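Local coordinates for protein tRNA(His) guanylyltransferase (Saccharomyces cerevisiae, PDB 5XOX) that adds a single guanosine to the 5' end of tRNA(His) in the 3'-5' direction, using GTP, ATP and magnesium, to create the mark its histidyl-tRNA synthetase recognises, at residues I24-D29 / S132-Y137; F73-E78 / Y151-I156; P206-K211 / E220-N225. One frame throughout, in Å; residues are numbered along the deposited sequence.

Contact 1: residues I24-D29 / S132-Y137; sequences IVVRID and SRCVAY. With MG (magnesium ion), chain I; GTP (guanosine-5'-triphosphate), chain G.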
loop_
_atom_site.group_PDB
_atom_site.type_symbol
_atom_site.label_atom_id
_atom_site.label_comp_id
_atom_site.label_asym_id
_atom_site.label_seq_id
_atom_site.Cartn_x
_atom_site.Cartn_y
_atom_site.Cartn_z
ATOM N N ILE A 24 5.644 -4.388 16.000
ATOM C CA ILE A 24 4.821 -3.280 15.584
ATOM C C ILE A 24 4.903 -2.189 16.617
ATOM O O ILE A 24 5.066 -2.450 17.796
ATOM C CB ILE A 24 3.405 -3.704 15.366
ATOM C CG1 ILE A 24 3.399 -4.951 14.490
ATOM C CG2 ILE A 24 2.666 -2.621 14.662
ATOM C CD1 ILE A 24 1.976 -5.487 14.117
ATOM N N VAL A 25 4.846 -0.947 16.161
ATOM C CA VAL A 25 4.703 0.155 17.080
ATOM C C VAL A 25 3.421 0.869 16.770
ATOM O O VAL A 25 3.122 1.164 15.601
ATOM C CB VAL A 25 5.842 1.137 16.996
ATOM C CG1 VAL A 25 5.623 2.192 18.027
ATOM C CG2 VAL A 25 7.185 0.453 17.204
ATOM N N VAL A 26 2.657 1.148 17.812
ATOM C CA VAL A 26 1.532 2.044 17.650
ATOM C C VAL A 26 1.820 3.291 18.429
ATOM O O VAL A 26 1.855 3.258 19.659
ATOM C CB VAL A 26 0.211 1.426 18.095
ATOM C CG1 VAL A 26 -0.878 2.452 17.935
ATOM C CG2 VAL A 26 -0.106 0.176 17.257
ATOM N N ARG A 27 2.037 4.388 17.702
ATOM C CA ARG A 27 2.337 5.669 18.341
ATOM C C ARG A 27 1.113 6.595 18.333
ATOM O O ARG A 27 0.369 6.673 17.343
ATOM C CB ARG A 27 3.519 6.367 17.664
ATOM C CG ARG A 27 4.228 7.332 18.606
ATOM C CD ARG A 27 5.190 8.262 17.902
ATOM N NE ARG A 27 6.098 7.556 17.009
ATOM C CZ ARG A 27 6.212 7.793 15.700
ATOM N NH1 ARG A 27 5.483 8.748 15.128
ATOM N NH2 ARG A 27 7.083 7.092 14.966
ATOM N N ILE A 28 0.928 7.290 19.453
ATOM C CA ILE A 28 -0.221 8.158 19.688
ATOM C C ILE A 28 0.209 9.596 20.008
ATOM O O ILE A 28 0.887 9.821 21.021
ATOM C CB ILE A 28 -1.043 7.621 20.838
ATOM C CG1 ILE A 28 -1.368 6.159 20.627
ATOM C CG2 ILE A 28 -2.315 8.405 20.989
ATOM C CD1 ILE A 28 -2.307 5.649 21.692
ATOM N N ASP A 29 -0.180 10.564 19.179
ATOM C CA ASP A 29 0.232 11.961 19.383
ATOM C C ASP A 29 -0.942 12.917 19.235
ATOM O O ASP A 29 -1.467 13.083 18.129
ATOM C CB ASP A 29 1.359 12.332 18.394
ATOM C CG ASP A 29 1.996 13.699 18.681
ATOM O OD1 ASP A 29 1.243 14.681 18.887
ATOM O OD2 ASP A 29 3.249 13.788 18.651
ATOM N N SER A 132 -3.104 8.560 15.569
ATOM C CA SER A 132 -2.470 7.270 15.805
ATOM C C SER A 132 -1.788 6.708 14.531
ATOM O O SER A 132 -2.146 7.066 13.406
ATOM C CB SER A 132 -3.495 6.304 16.350
ATOM O OG SER A 132 -2.871 5.075 16.606
ATOM N N ARG A 133 -0.770 5.864 14.713
ATOM C CA ARG A 133 0.090 5.397 13.604
ATOM C C ARG A 133 0.616 4.030 13.851
ATOM O O ARG A 133 0.880 3.653 14.998
ATOM C CB ARG A 133 1.307 6.297 13.419
ATOM C CG ARG A 133 0.978 7.731 13.125
ATOM C CD ARG A 133 2.060 8.628 13.633
ATOM N NE ARG A 133 2.236 9.742 12.721
ATOM C CZ ARG A 133 3.003 9.690 11.638
ATOM N NH1 ARG A 133 3.671 8.585 11.335
ATOM N NH2 ARG A 133 3.110 10.744 10.857
ATOM N N CYS A 134 0.853 3.307 12.765
ATOM C CA CYS A 134 1.553 2.008 12.821
ATOM C C CYS A 134 2.918 1.935 12.120
ATOM O O CYS A 134 3.084 2.425 10.997
ATOM C CB CYS A 134 0.673 0.929 12.228
ATOM S SG CYS A 134 -0.447 0.282 13.429
ATOM N N VAL A 135 3.904 1.322 12.765
ATOM C CA VAL A 135 5.205 1.160 12.103
ATOM C C VAL A 135 5.771 -0.222 12.275
ATOM O O VAL A 135 5.739 -0.776 13.379
ATOM C CB VAL A 135 6.240 2.183 12.585
ATOM C CG1 VAL A 135 7.466 2.076 11.703
ATOM C CG2 VAL A 135 5.679 3.629 12.522
ATOM N N ALA A 136 6.306 -0.779 11.190
ATOM C CA ALA A 136 6.845 -2.139 11.267
ATOM C C ALA A 136 8.366 -2.153 11.449
ATOM O O ALA A 136 9.109 -1.508 10.705
ATOM C CB ALA A 136 6.478 -2.915 10.054
ATOM N N TYR A 137 8.829 -2.889 12.448
ATOM C CA TYR A 137 10.251 -3.044 12.646
ATOM C C TYR A 137 10.710 -4.496 12.511
ATOM O O TYR A 137 10.333 -5.364 13.289
ATOM C CB TYR A 137 10.630 -2.444 13.983
ATOM C CG TYR A 137 10.485 -0.965 13.929
ATOM C CD1 TYR A 137 11.452 -0.222 13.297
ATOM C CD2 TYR A 137 9.404 -0.296 14.513
ATOM C CE1 TYR A 137 11.360 1.160 13.219
ATOM C CE2 TYR A 137 9.304 1.095 14.448
ATOM C CZ TYR A 137 10.297 1.815 13.795
ATOM O OH TYR A 137 10.271 3.189 13.702
HETATM MG MG MG I . 0.845 16.754 17.859
HETATM P PG GTP G . 0.636 18.373 16.130
HETATM O O1G GTP G . -0.368 19.180 15.307
HETATM O O2G GTP G . 0.323 16.902 15.946
HETATM O O3G GTP G . 2.012 18.626 15.563
HETATM O O3B GTP G . 0.639 18.653 17.746
HETATM P PB GTP G . 1.109 19.997 18.556
HETATM O O1B GTP G . 1.190 21.222 17.653
HETATM O O2B GTP G . 0.139 20.321 19.673
HETATM O O3A GTP G . 2.498 19.678 19.345
HETATM P PA GTP G . 3.224 18.231 19.392
HETATM O O1A GTP G . 2.205 17.247 19.921
HETATM O O2A GTP G . 3.767 17.827 18.045
HETATM O "O5'" GTP G . 4.489 18.349 20.379
HETATM C "C5'" GTP G . 4.383 18.094 21.765
HETATM C "C4'" GTP G . 3.577 19.216 22.427
HETATM O "O4'" GTP G . 2.920 18.710 23.570
HETATM C "C3'" GTP G . 4.360 20.438 22.909
HETATM O "O3'" GTP G . 4.280 21.508 21.984
HETATM C "C2'" GTP G . 3.633 20.846 24.175
HETATM O "O2'" GTP G . 3.048 22.105 23.933
HETATM C "C1'" GTP G . 2.587 19.759 24.447
HETATM N N9 GTP G . 2.731 19.188 25.793
HETATM C C8 GTP G . 2.904 17.859 26.091
HETATM N N7 GTP G . 3.005 17.722 27.441
HETATM C C5 GTP G . 2.880 18.949 28.014
HETATM C C6 GTP G . 2.908 19.405 29.340
HETATM O O6 GTP G . 3.069 18.627 30.284
HETATM N N1 GTP G . 2.752 20.760 29.596
HETATM C C2 GTP G . 2.575 21.669 28.551
HETATM N N2 GTP G . 2.420 22.984 28.769
HETATM N N3 GTP G . 2.556 21.199 27.247
HETATM C C4 GTP G . 2.702 19.873 26.980
#

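Contact 2: residues F73-E78 / Y151-I156; sequences FGESDE and YVDTHI. With GTP (guanosine-5'-triphosphate), chain G.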
loop_
_atom_site.group_PDB
_atom_site.type_symbol
_atom_site.label_atom_id
_atom_site.label_comp_id
_atom_site.label_asym_id
_atom_site.label_seq_id
_atom_site.Cartn_x
_atom_site.Cartn_y
_atom_site.Cartn_z
ATOM N N PHE A 73 6.087 3.125 25.931
ATOM C CA PHE A 73 6.846 4.271 26.423
ATOM C C PHE A 73 6.236 5.620 26.021
ATOM O O PHE A 73 6.230 5.983 24.838
ATOM C CB PHE A 73 8.269 4.195 25.903
ATOM C CG PHE A 73 9.074 5.388 26.222
ATOM C CD1 PHE A 73 9.642 5.519 27.480
ATOM C CD2 PHE A 73 9.248 6.401 25.297
ATOM C CE1 PHE A 73 10.395 6.635 27.802
ATOM C CE2 PHE A 73 10.008 7.535 25.619
ATOM C CZ PHE A 73 10.579 7.647 26.871
ATOM N N GLY A 74 5.754 6.364 27.016
ATOM C CA GLY A 74 5.256 7.725 26.831
ATOM C C GLY A 74 6.199 8.889 27.155
ATOM O O GLY A 74 7.105 8.778 28.003
ATOM N N GLU A 75 5.953 10.020 26.491
ATOM C CA GLU A 75 6.769 11.221 26.633
ATOM C C GLU A 75 5.904 12.446 26.886
ATOM O O GLU A 75 5.892 12.955 27.990
ATOM C CB GLU A 75 7.607 11.484 25.381
ATOM C CG GLU A 75 8.324 12.810 25.417
ATOM C CD GLU A 75 9.005 13.183 24.094
ATOM O OE1 GLU A 75 9.257 14.408 23.866
ATOM O OE2 GLU A 75 9.209 12.265 23.263
ATOM N N SER A 76 5.189 12.963 25.896
ATOM C CA SER A 76 4.522 14.227 26.191
ATOM C C SER A 76 3.033 14.187 26.002
ATOM O O SER A 76 2.275 13.968 26.956
ATOM C CB SER A 76 5.084 15.351 25.320
ATOM O OG SER A 76 6.273 15.861 25.872
ATOM N N ASP A 77 2.637 14.399 24.752
ATOM C CA ASP A 77 1.309 14.117 24.274
ATOM C C ASP A 77 1.438 12.791 23.571
ATOM O O ASP A 77 0.541 12.339 22.878
ATOM C CB ASP A 77 0.799 15.202 23.346
ATOM C CG ASP A 77 1.658 15.364 22.111
ATOM O OD1 ASP A 77 2.890 15.158 22.197
ATOM O OD2 ASP A 77 1.091 15.726 21.056
ATOM N N GLU A 78 2.609 12.204 23.695
ATOM C CA GLU A 78 2.950 11.044 22.908
ATOM C C GLU A 78 2.951 9.802 23.762
ATOM O O GLU A 78 3.267 9.879 24.954
ATOM C CB GLU A 78 4.322 11.246 22.258
ATOM C CG GLU A 78 5.185 9.996 22.193
ATOM C CD GLU A 78 6.488 10.211 21.454
ATOM O OE1 GLU A 78 6.591 11.275 20.788
ATOM O OE2 GLU A 78 7.364 9.293 21.528
ATOM N N TYR A 151 13.472 7.823 24.039
ATOM C CA TYR A 151 14.080 8.249 25.311
ATOM C C TYR A 151 15.085 9.390 25.150
ATOM O O TYR A 151 15.094 10.338 25.927
ATOM C CB TYR A 151 14.782 7.077 25.975
ATOM C CG TYR A 151 15.735 7.463 27.071
ATOM C CD1 TYR A 151 15.293 8.097 28.226
ATOM C CD2 TYR A 151 17.077 7.212 26.938
ATOM C CE1 TYR A 151 16.175 8.463 29.253
ATOM C CE2 TYR A 151 17.961 7.549 27.952
ATOM C CZ TYR A 151 17.510 8.190 29.104
ATOM O OH TYR A 151 18.422 8.530 30.092
ATOM N N VAL A 152 15.948 9.265 24.145
ATOM C CA VAL A 152 16.810 10.348 23.685
ATOM C C VAL A 152 16.016 11.632 23.474
ATOM O O VAL A 152 16.289 12.644 24.137
ATOM C CB VAL A 152 17.570 9.952 22.406
ATOM C CG1 VAL A 152 18.078 11.200 21.680
ATOM C CG2 VAL A 152 18.734 9.020 22.767
ATOM N N ASP A 153 15.041 11.606 22.565
ATOM C CA ASP A 153 14.279 12.825 22.288
ATOM C C ASP A 153 13.697 13.477 23.538
ATOM O O ASP A 153 13.691 14.723 23.640
ATOM C CB ASP A 153 13.145 12.580 21.292
ATOM C CG ASP A 153 12.581 13.887 20.756
ATOM O OD1 ASP A 153 13.345 14.602 20.058
ATOM O OD2 ASP A 153 11.427 14.243 21.107
ATOM N N THR A 154 13.238 12.658 24.493
ATOM C CA THR A 154 12.629 13.218 25.705
ATOM C C THR A 154 13.694 13.829 26.614
ATOM O O THR A 154 13.474 14.894 27.173
ATOM C CB THR A 154 11.862 12.186 26.523
ATOM O OG1 THR A 154 12.776 11.506 27.368
ATOM C CG2 THR A 154 11.260 11.143 25.615
ATOM N N HIS A 155 14.843 13.166 26.757
ATOM C CA HIS A 155 15.929 13.702 27.577
ATOM C C HIS A 155 16.367 15.085 27.061
ATOM O O HIS A 155 16.272 16.112 27.774
ATOM C CB HIS A 155 17.122 12.746 27.591
ATOM C CG HIS A 155 17.973 12.890 28.804
ATOM N ND1 HIS A 155 19.072 12.096 29.050
ATOM C CD2 HIS A 155 17.857 13.721 29.870
ATOM C CE1 HIS A 155 19.611 12.446 30.205
ATOM N NE2 HIS A 155 18.892 13.429 30.723
ATOM N N ILE A 156 16.792 15.103 25.799
ATOM C CA ILE A 156 17.172 16.333 25.089
ATOM C C ILE A 156 16.130 17.457 25.191
ATOM O O ILE A 156 16.430 18.593 25.594
ATOM C CB ILE A 156 17.476 15.988 23.613
ATOM C CG1 ILE A 156 18.578 14.925 23.592
ATOM C CG2 ILE A 156 17.824 17.212 22.780
ATOM C CD1 ILE A 156 19.828 15.335 24.349
HETATM P PG GTP G . 0.636 18.373 16.130
HETATM O O1G GTP G . -0.368 19.180 15.307
HETATM O O2G GTP G . 0.323 16.902 15.946
HETATM O O3G GTP G . 2.012 18.626 15.563
HETATM O O3B GTP G . 0.639 18.653 17.746
HETATM P PB GTP G . 1.109 19.997 18.556
HETATM O O1B GTP G . 1.190 21.222 17.653
HETATM O O2B GTP G . 0.139 20.321 19.673
HETATM O O3A GTP G . 2.498 19.678 19.345
HETATM P PA GTP G . 3.224 18.231 19.392
HETATM O O1A GTP G . 2.205 17.247 19.921
HETATM O O2A GTP G . 3.767 17.827 18.045
HETATM O "O5'" GTP G . 4.489 18.349 20.379
HETATM C "C5'" GTP G . 4.383 18.094 21.765
HETATM C "C4'" GTP G . 3.577 19.216 22.427
HETATM O "O4'" GTP G . 2.920 18.710 23.570
HETATM C "C3'" GTP G . 4.360 20.438 22.909
HETATM O "O3'" GTP G . 4.280 21.508 21.984
HETATM C "C2'" GTP G . 3.633 20.846 24.175
HETATM O "O2'" GTP G . 3.048 22.105 23.933
HETATM C "C1'" GTP G . 2.587 19.759 24.447
HETATM N N9 GTP G . 2.731 19.188 25.793
HETATM C C8 GTP G . 2.904 17.859 26.091
HETATM N N7 GTP G . 3.005 17.722 27.441
HETATM C C5 GTP G . 2.880 18.949 28.014
HETATM C C6 GTP G . 2.908 19.405 29.340
HETATM O O6 GTP G . 3.069 18.627 30.284
HETATM N N1 GTP G . 2.752 20.760 29.596
HETATM C C2 GTP G . 2.575 21.669 28.551
HETATM N N2 GTP G . 2.420 22.984 28.769
HETATM N N3 GTP G . 2.556 21.199 27.247
HETATM C C4 GTP G . 2.702 19.873 26.980
#

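Contact 3: residues P206-K211 / E220-N225; sequences PEMFKK and EILHIN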
loop_
_atom_site.group_PDB
_atom_site.type_symbol
_atom_site.label_atom_id
_atom_site.label_comp_id
_atom_site.label_asym_id
_atom_site.label_seq_id
_atom_site.Cartn_x
_atom_site.Cartn_y
_atom_site.Cartn_z
ATOM N N PRO A 206 12.692 15.746 38.442
ATOM C CA PRO A 206 11.985 14.479 38.636
ATOM C C PRO A 206 12.272 13.476 37.537
ATOM O O PRO A 206 12.069 13.800 36.369
ATOM C CB PRO A 206 10.519 14.902 38.602
ATOM C CG PRO A 206 10.551 16.338 38.961
ATOM C CD PRO A 206 11.734 16.844 38.257
ATOM N N GLU A 207 12.682 12.267 37.915
ATOM C CA GLU A 207 13.112 11.256 36.959
ATOM C C GLU A 207 12.027 10.929 35.909
ATOM O O GLU A 207 12.344 10.422 34.832
ATOM C CB GLU A 207 13.539 9.987 37.712
ATOM C CG GLU A 207 14.743 10.176 38.657
ATOM C CD GLU A 207 16.109 9.970 37.993
ATOM O OE1 GLU A 207 16.201 9.102 37.088
ATOM O OE2 GLU A 207 17.084 10.670 38.390
ATOM N N MET A 208 10.760 11.235 36.200
ATOM C CA MET A 208 9.695 11.014 35.221
ATOM C C MET A 208 9.706 12.090 34.134
ATOM O O MET A 208 9.239 11.876 33.011
ATOM C CB MET A 208 8.329 10.994 35.889
ATOM C CG MET A 208 7.281 10.271 35.083
ATOM S SD MET A 208 5.666 11.013 35.253
ATOM C CE MET A 208 6.010 12.687 34.745
ATOM N N PHE A 209 10.224 13.261 34.469
ATOM C CA PHE A 209 10.355 14.279 33.454
ATOM C C PHE A 209 11.592 13.996 32.594
ATOM O O PHE A 209 11.537 14.097 31.375
ATOM C CB PHE A 209 10.496 15.651 34.065
ATOM C CG PHE A 209 9.284 16.124 34.775
ATOM C CD1 PHE A 209 8.043 15.657 34.449
ATOM C CD2 PHE A 209 9.378 17.138 35.699
ATOM C CE1 PHE A 209 6.924 16.133 35.105
ATOM C CE2 PHE A 209 8.266 17.624 36.336
ATOM C CZ PHE A 209 7.040 17.123 36.043
ATOM N N LYS A 210 12.710 13.668 33.248
ATOM C CA LYS A 210 14.002 13.487 32.580
ATOM C C LYS A 210 14.035 12.204 31.743
ATOM O O LYS A 210 14.322 12.242 30.549
ATOM C CB LYS A 210 15.167 13.417 33.605
ATOM C CG LYS A 210 15.345 14.576 34.585
ATOM C CD LYS A 210 16.410 14.289 35.700
ATOM C CE LYS A 210 17.761 13.794 35.165
ATOM N NZ LYS A 210 18.702 13.410 36.268
ATOM N N LYS A 211 13.782 11.065 32.392
ATOM C CA LYS A 211 14.084 9.752 31.812
ATOM C C LYS A 211 12.810 9.115 31.154
ATOM O O LYS A 211 12.819 7.935 30.809
ATOM C CB LYS A 211 14.753 8.826 32.879
ATOM C CG LYS A 211 15.928 9.507 33.697
ATOM C CD LYS A 211 17.317 8.789 33.730
ATOM C CE LYS A 211 18.390 9.501 34.682
ATOM N NZ LYS A 211 19.861 9.017 34.704
ATOM N N GLU A 220 4.565 0.221 36.096
ATOM C CA GLU A 220 5.477 0.955 35.208
ATOM C C GLU A 220 6.525 1.862 35.902
ATOM O O GLU A 220 6.270 2.396 36.980
ATOM C CB GLU A 220 4.643 1.821 34.276
ATOM C CG GLU A 220 3.609 2.607 35.046
ATOM C CD GLU A 220 4.119 3.975 35.401
ATOM O OE1 GLU A 220 3.303 4.783 35.898
ATOM O OE2 GLU A 220 5.346 4.206 35.206
ATOM N N ILE A 221 7.654 2.100 35.226
ATOM C CA ILE A 221 8.903 2.566 35.846
ATOM C C ILE A 221 9.537 3.705 35.020
ATOM O O ILE A 221 9.147 3.887 33.871
ATOM C CB ILE A 221 9.880 1.323 36.061
ATOM C CG1 ILE A 221 10.019 0.439 34.803
ATOM C CG2 ILE A 221 9.413 0.435 37.232
ATOM C CD1 ILE A 221 10.707 -0.934 35.036
ATOM N N LEU A 222 10.433 4.521 35.606
ATOM C CA LEU A 222 11.143 5.583 34.841
ATOM C C LEU A 222 12.663 5.456 34.966
ATOM O O LEU A 222 13.179 6.063 35.880
ATOM C CB LEU A 222 10.735 6.964 35.419
ATOM C CG LEU A 222 9.254 6.906 35.816
ATOM C CD1 LEU A 222 8.851 7.899 36.819
ATOM C CD2 LEU A 222 8.399 7.104 34.599
ATOM N N HIS A 223 13.387 4.753 34.077
ATOM C CA HIS A 223 14.852 4.914 33.983
ATOM C C HIS A 223 15.492 4.614 32.588
ATOM O O HIS A 223 15.484 3.458 32.187
ATOM C CB HIS A 223 15.549 4.013 35.047
ATOM C CG HIS A 223 16.968 4.416 35.372
ATOM N ND1 HIS A 223 18.014 3.516 35.452
ATOM C CD2 HIS A 223 17.493 5.622 35.704
ATOM C CE1 HIS A 223 19.124 4.157 35.775
ATOM N NE2 HIS A 223 18.836 5.437 35.935
ATOM N N ILE A 224 16.100 5.600 31.911
ATOM C CA ILE A 224 17.161 5.468 30.846
ATOM C C ILE A 224 17.035 4.421 29.641
ATOM O O ILE A 224 15.975 4.255 28.996
ATOM C CB ILE A 224 18.557 5.290 31.610
ATOM C CG1 ILE A 224 19.760 5.784 30.779
ATOM C CG2 ILE A 224 18.719 3.885 32.211
ATOM C CD1 ILE A 224 20.925 6.210 31.627
ATOM N N ASN A 225 18.153 3.807 29.269
ATOM C CA ASN A 225 18.091 2.522 28.629
ATOM C C ASN A 225 19.148 1.628 29.303
ATOM O O ASN A 225 20.373 1.919 29.353
ATOM C CB ASN A 225 18.308 2.574 27.114
ATOM C CG ASN A 225 19.585 3.328 26.699
ATOM O OD1 ASN A 225 19.545 4.451 26.184
ATOM N ND2 ASN A 225 20.728 2.687 26.921
#

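Contact 1: residues I24-D29 / S132-Y137
Two neighbouring strands run antiparallel here, their short axes 4.7 Å apart and their directions 156° from each other. Val25 and Val135 form a hydrogen-bonded pair, Val25 N donating to Val135 O over 2.9 Å in the carbonyl plane and Val135 N returning the bond to Val25 O. Arg27 and Arg133 form the next such pair, but the return bond from Arg133 N to Arg27 O is weak.

One face carries Ile24, Val26, Ile28, Ser132 and Cys134, all buried. Val26 touches two partners there: its CG2 lies 3.8 Å from Cys134 SG, and its CG1, anti to the backbone N, reaches Ser132 OG at 3.6 Å. Helix 94-116 seals this face with Phe101, Phe105 and Leu97, and Ser132 OG is hydrogen-bonded to Ala98 O.

On the other face Val25, Val135 and Tyr137 are buried too, and only the two arginines are partly exposed. Val25 CG2 meets the edge of the Tyr137 ring, 3.5 Å from CE2, beside helix 140-171. Towards the active site the arginines lie side by side and point the same way. Their guanidinium planes are only 29° apart, and Arg27 NH1 sits 4.2 Å from Arg133 NE. Tyr137 OH bonds to Val9 O of the second subunit.

Segment 24-29 reaches the catalytic centre at Asp29, whose OD1 binds magnesium at 2.4 Å together with three GTP oxygens. The chemistry thus divides the contact: the buried face ends beside the residue that binds the metal, while the two like charges opposite are probably offset by Glu13 of the second subunit, which forms salt bridges to both, Arg133 also meeting a bound phosphate.

Contact 2: residues F73-E78 / Y151-I156
Segment 73-78 leaves a strand after Gly74 and turns through Glu75, Ser76 and Asp77, with Glu75 N hydrogen-bonded to Glu78 O as the chain doubles back. Segment 151-156 is a piece of long helix, and the two backbones come nearest at Glu75 and Thr154, whose CA atoms are 6.3 Å apart. No hydrogen bond joins them.

Thr154 carries the contact from the helix side. Its OG1 occupies the crowded position between backbone N and carbonyl carbon (chi1 84°) and donates back to Tyr151 O over 3.0 Å, on a lone pair of a carbonyl that also accepts from His155 N. This leaves CG2 facing the turn. The methyl meets Phe73 tip to tip, at the ring edge and in its plane, 3.8 Å from CZ, and the extended Glu75 chain slides past it in the opposite direction, Glu75 CG lying 3.4 Å from Thr154 CG2. At the tip of Glu75, OE1 stands 3.5 Å from Asp153 OD2, the side chains crossing at about a right angle, their carboxylate planes 54° apart. Their closeness would tend to raise the pKa of one or both; Arg150 offers each a long, weak ion pair, and a bound magnesium lies about 5 Å from the Glu75 side chain.

Ser76 and Asp77 face the GTP instead, Ser76 CB resting 3.4 Å from base atom C8, and Asp77 is a catalytic magnesium ligand. The turn is the tip of the hairpin between strands 69-74 and 78-83, pressed against helix 140-171, from which Leu147 also reaches the Phe73 ring and Arg150 forms a salt bridge with Glu78.

Contact 3: residues P206-K211 / E220-N225
The His223 imidazole is the flat group here, with its own neighbour Ile224 over one face: CG2 sits 3.3 Å above the ring plane, offset toward the rim. At the ring edge, near the plane, Glu207 OE1 lies 4.0 Å from CD2, the carboxylate turned 43° from the imidazole. Lys211 runs alongside in the same direction and approaches obliquely, CD 3.7 Å from His223 CD2. None of these is a hydrogen bond.

Closer packing lies on the other flank of the helical turn. Met208 crosses Leu222 obliquely, and its CG, anti to the backbone N (chi1 -158°), nestles against both leucine methyls, 3.4 Å from CD2. Beyond CG the methionine bends away toward Leu51 and Asn55 of helix 48-64. Lys211 lays its CB 3.6 Å from Ile224 N, so its aliphatic stem follows the backbone of the partner.

Pro206, at the N-cap position, accepts at its O from both Phe209 N and Lys210 N, and Lys211 N donates to Glu207 O, as in a single helical turn. Glu207 OE2 and Lys210 NZ add only a long salt bridge of 3.8 Å.

This is a short helix packed on chain that follows a weakly bonded strand pairing, Ile221 with Leu214 of strand 213-216, at the outer margin of the antiparallel sheet. It is a surface contact without hydrogen bonds, in the C-terminal part of the Thg1 fold.

From the N terminus, strand 23-30 supplies the first half of contact 1, and the hairpin turn 73-78 then opens contact 2. Strand 130-137 returns to close contact 1 over a loop of 102 residues, and helix 140-171, next in the chain, closes contact 2, so the two cross. They meet at the GTP, where Asp29 and Asp77 come together as the carboxylates of the catalytic metal site. Contact 3 follows in series, closing only a short loop. It touches contact 2 through Tyr151, which packs on Lys211 and Ile224. Contact 1 joins edge strand 130-137 to strand 23-30, contact 2 presses the inner hairpin on helix 140-171, and contact 3 packs helix 207-210 beside the opposite edge.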